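Local atomic coordinates of putative uncharacterized protein lp_3323 (Lactobacillus plantarum, PDB entry 3DC7), a protein that is of unknown function but belongs to the GDSL-like lipase/acylhydrolase (SGNH hydrolase) family, so it probably hydrolyses an ester-type substrate. Residues L120-Q124 with M169-V175; I140-F144 with D200-P204. One frame throughout, in Å; residues are numbered along the deposited sequence.

Contact 1 (L120-Q124 with M169-V175)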
# COMPACT_ATOMS: atom_id res chain seq x y z
N LEU A 120 7.85 18.96 3.61
CA LEU A 120 8.25 18.13 2.48
C LEU A 120 9.09 18.85 1.42
O LEU A 120 10.01 18.26 0.87
CB LEU A 120 7.01 17.51 1.82
CG LEU A 120 6.32 16.45 2.68
CD1 LEU A 120 4.91 16.15 2.18
CD2 LEU A 120 7.18 15.19 2.75
N THR A 121 8.76 20.11 1.12
CA THR A 121 9.56 20.92 0.20
C THR A 121 10.95 21.20 0.79
O THR A 121 11.96 21.02 0.13
CB THR A 121 8.86 22.24 -0.16
OG1 THR A 121 7.56 21.95 -0.69
CG2 THR A 121 9.67 23.03 -1.20
N GLY A 122 10.99 21.60 2.06
CA GLY A 122 12.25 21.79 2.76
C GLY A 122 13.18 20.59 2.68
O GLY A 122 14.37 20.74 2.38
N LEU A 123 12.63 19.40 2.95
CA LEU A 123 13.43 18.18 3.00
C LEU A 123 14.00 17.79 1.63
O LEU A 123 15.15 17.35 1.54
CB LEU A 123 12.60 17.02 3.56
CG LEU A 123 12.21 17.07 5.03
CD1 LEU A 123 11.13 16.05 5.35
CD2 LEU A 123 13.41 16.87 5.93
N GLN A 124 13.18 17.94 0.59
CA GLN A 124 13.55 17.51 -0.76
C GLN A 124 14.50 18.50 -1.40
O GLN A 124 15.33 18.12 -2.23
CB GLN A 124 12.30 17.35 -1.64
CG GLN A 124 11.35 16.22 -1.26
CD GLN A 124 11.98 14.83 -1.34
OE1 GLN A 124 13.00 14.57 -0.71
NE2 GLN A 124 11.36 13.93 -2.11
N MSE A 169 -0.21 14.16 0.95
CA MSE A 169 0.92 15.08 0.81
C MSE A 169 2.25 14.37 0.57
O MSE A 169 3.02 14.81 -0.26
CB MSE A 169 1.07 16.01 2.02
CG MSE A 169 -0.05 17.01 2.18
SE MSE A 169 -0.28 18.07 0.56
CE MSE A 169 1.46 18.90 0.41
N THR A 170 2.52 13.28 1.28
CA THR A 170 3.79 12.55 1.05
C THR A 170 3.88 12.04 -0.38
O THR A 170 4.96 12.06 -0.97
CB THR A 170 4.04 11.41 2.03
OG1 THR A 170 2.93 10.52 2.05
CG2 THR A 170 4.27 11.95 3.41
N ALA A 171 2.74 11.60 -0.93
CA ALA A 171 2.64 11.12 -2.30
C ALA A 171 3.13 12.13 -3.32
O ALA A 171 3.89 11.78 -4.22
CB ALA A 171 1.21 10.71 -2.61
N ASP A 172 2.72 13.38 -3.15
CA ASP A 172 3.11 14.46 -4.06
C ASP A 172 4.62 14.79 -4.09
O ASP A 172 5.10 15.45 -5.00
CB ASP A 172 2.32 15.72 -3.74
CG ASP A 172 0.88 15.62 -4.17
OD1 ASP A 172 0.54 14.81 -5.06
OD2 ASP A 172 0.07 16.37 -3.59
N TYR A 173 5.35 14.31 -3.09
CA TYR A 173 6.77 14.59 -3.01
C TYR A 173 7.59 13.33 -3.17
O TYR A 173 8.81 13.37 -3.13
CB TYR A 173 7.10 15.31 -1.71
CG TYR A 173 6.58 16.72 -1.72
CD1 TYR A 173 5.23 17.00 -1.42
CD2 TYR A 173 7.41 17.78 -2.07
CE1 TYR A 173 4.73 18.30 -1.45
CE2 TYR A 173 6.92 19.08 -2.11
CZ TYR A 173 5.59 19.33 -1.80
OH TYR A 173 5.13 20.62 -1.83
N GLY A 174 6.89 12.21 -3.36
CA GLY A 174 7.52 10.91 -3.57
C GLY A 174 8.07 10.27 -2.31
O GLY A 174 8.84 9.31 -2.39
N VAL A 175 7.66 10.78 -1.15
CA VAL A 175 8.19 10.32 0.12
C VAL A 175 7.41 9.12 0.65
O VAL A 175 6.23 9.25 0.95
CB VAL A 175 8.18 11.44 1.20
CG1 VAL A 175 8.66 10.89 2.55
CG2 VAL A 175 9.03 12.60 0.75
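Leu-120 packing against Tyr-173 makes this a buried helix-helix contact, joining the later turns of helices 112-126 and 159-173 on one flank of the parallel sheet. The short helical segments cross at -30°, with axes 10.7 Å apart. CB of Leu-120 sits over one face of the Tyr-173 ring, 3.7 Å from its centroid, a CH-pi contact. With CG anti to its own carbonyl carbon (chi1 -69°), Leu-120 sends its two methyls apart: CD1 comes 3.4 Å from Met-169 O, while CD2 lies 3.8 Å from Val-175 CG2. Gln-124, bent at chi2, sends NE2 to the Tyr-173 carbonyl O at 2.8 Å, a bond bent to 138° at the hydrogen; its OE1 takes a hydrogen bond from Lys-132. That carbonyl belongs to the residue just before Gly-174, which has positive phi in a Schellman motif. Were Tyr-173 an alanine, Leu-120 CB would probably lose the ring face it lies on, and a gap would open beside Thr-121. Ile-190 of the second subunit packs on Thr-121 and Tyr-173, and on the sheet side Leu-120, Thr-170 and Val-175 all rest on Phe-134 of strand 132-136.

Contact 2 (I140-F144 with D200-P204)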
# COMPACT_ATOMS: atom_id res chain seq x y z
N ILE A 140 -5.09 6.39 18.56
CA ILE A 140 -5.00 6.63 20.00
C ILE A 140 -6.33 6.37 20.70
O ILE A 140 -7.37 6.30 20.06
CB ILE A 140 -4.49 8.06 20.33
CG1 ILE A 140 -5.54 9.11 19.94
CG2 ILE A 140 -3.11 8.31 19.70
CD1 ILE A 140 -5.19 10.51 20.33
N GLY A 141 -6.27 6.22 22.02
CA GLY A 141 -7.47 6.04 22.85
C GLY A 141 -7.95 7.37 23.39
O GLY A 141 -7.59 8.43 22.87
N SER A 142 -8.76 7.32 24.45
CA SER A 142 -9.45 8.50 24.98
C SER A 142 -9.05 8.89 26.40
O SER A 142 -9.70 9.72 27.03
CB SER A 142 -10.96 8.29 24.92
OG SER A 142 -11.45 8.53 23.61
N ASP A 143 -7.98 8.29 26.91
CA ASP A 143 -7.67 8.42 28.33
C ASP A 143 -6.52 9.36 28.66
O ASP A 143 -6.20 9.54 29.83
CB ASP A 143 -7.44 7.03 28.94
CG ASP A 143 -8.71 6.18 28.95
OD1 ASP A 143 -9.84 6.74 29.00
OD2 ASP A 143 -8.59 4.93 28.92
N PHE A 144 -5.90 9.96 27.64
CA PHE A 144 -4.79 10.89 27.87
C PHE A 144 -5.21 12.26 28.44
O PHE A 144 -4.59 12.75 29.38
CB PHE A 144 -3.95 11.09 26.59
CG PHE A 144 -2.78 12.03 26.78
CD1 PHE A 144 -1.62 11.60 27.43
CD2 PHE A 144 -2.86 13.34 26.32
CE1 PHE A 144 -0.53 12.47 27.61
CE2 PHE A 144 -1.77 14.23 26.50
CZ PHE A 144 -0.61 13.79 27.14
N ASP A 200 -0.67 5.21 28.33
CA ASP A 200 -1.78 6.10 28.68
C ASP A 200 -2.79 6.26 27.53
O ASP A 200 -3.55 7.25 27.49
CB ASP A 200 -1.21 7.48 29.02
CG ASP A 200 -0.28 8.00 27.92
OD1 ASP A 200 -0.36 7.48 26.78
OD2 ASP A 200 0.53 8.91 28.20
N THR A 201 -2.79 5.29 26.61
CA THR A 201 -3.58 5.30 25.36
C THR A 201 -3.10 6.28 24.30
O THR A 201 -3.78 6.47 23.29
CB THR A 201 -5.12 5.45 25.56
OG1 THR A 201 -5.47 6.84 25.71
CG2 THR A 201 -5.65 4.61 26.73
N LEU A 202 -1.93 6.90 24.52
CA LEU A 202 -1.31 7.76 23.52
C LEU A 202 0.17 7.40 23.24
O LEU A 202 0.56 7.19 22.09
CB LEU A 202 -1.47 9.24 23.90
CG LEU A 202 -0.61 10.27 23.14
CD1 LEU A 202 -1.00 10.43 21.69
CD2 LEU A 202 -0.63 11.64 23.83
N HIS A 203 0.98 7.35 24.30
CA HIS A 203 2.40 7.06 24.16
C HIS A 203 2.64 5.56 24.21
O HIS A 203 2.11 4.89 25.08
CB HIS A 203 3.21 7.72 25.29
CG HIS A 203 3.05 9.20 25.35
ND1 HIS A 203 3.65 10.06 24.46
CD2 HIS A 203 2.34 9.98 26.20
CE1 HIS A 203 3.31 11.30 24.75
NE2 HIS A 203 2.52 11.28 25.80
N PRO A 204 3.43 5.03 23.27
CA PRO A 204 3.82 3.63 23.39
C PRO A 204 4.69 3.43 24.61
O PRO A 204 5.46 4.32 24.98
CB PRO A 204 4.64 3.38 22.11
CG PRO A 204 4.25 4.44 21.17
CD PRO A 204 3.96 5.64 22.04
O HOH W 1 -5.93 9.60 24.64
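Asp-200 and His-203, which both border Phe-144 here, belong to an Asp-x-x-His-Pro sequence matching the last conserved block of SGNH hydrolases; in relatives its aspartate and histidine serve in catalysis, and they probably do here. The 140-144 loop wraps round Thr-201. Gly-141 N gives a nearly straight bond (172°) to Thr-201 O, 2.8 Å away and in the carbonyl plane. With OG1 between backbone N and carbonyl carbon (chi1 83°), the threonine hydroxyl donates to Asp-200 O at 2.7 Å, accepts from Asp-143 N at 3.1 Å, and takes a third bond from a water. That water also donates to Gly-141 O and accepts from Phe-144 N. Leu-202 splits its methyls: CD2 stands over the centre of the Phe-144 ring, 3.5 Å from the centroid, and CD1 touches Ile-140 CG2 at 3.6 Å. Asp-200 OD2 meets the ring's edge instead, 3.5 Å from CD1 of Phe-144. Asp-200 OD1 accepts from Leu-202 N on its anti side, an Asx turn, and from His-203 N on its syn lone pair, an Asx motif. Together they restrain the carboxylate's rotation; OD2 lies in the His-203 ring plane, off the CD2 corner and not at a ring nitrogen as modelled.

The segments alternate along the chain, so contacts 1 and 2 are threaded together: helix 112-126 leads into strand 132-136, whose far end gives the 140-144 loop, and helix 159-173 then brings the chain back to contact 1. Their centres are 29 Å apart, on opposite sides of the chain's centre, and their nearest atoms about 18 Å, so neither touches the other. Contact 2 lies past the C-terminal ends of the strands, where SGNH hydrolases build their active site. Contact 1 is toward the N-terminal ends of the strands, beside the second subunit, with a sulfate, probably from the crystallisation liquor, about 3 Å from the Thr-170 side chain.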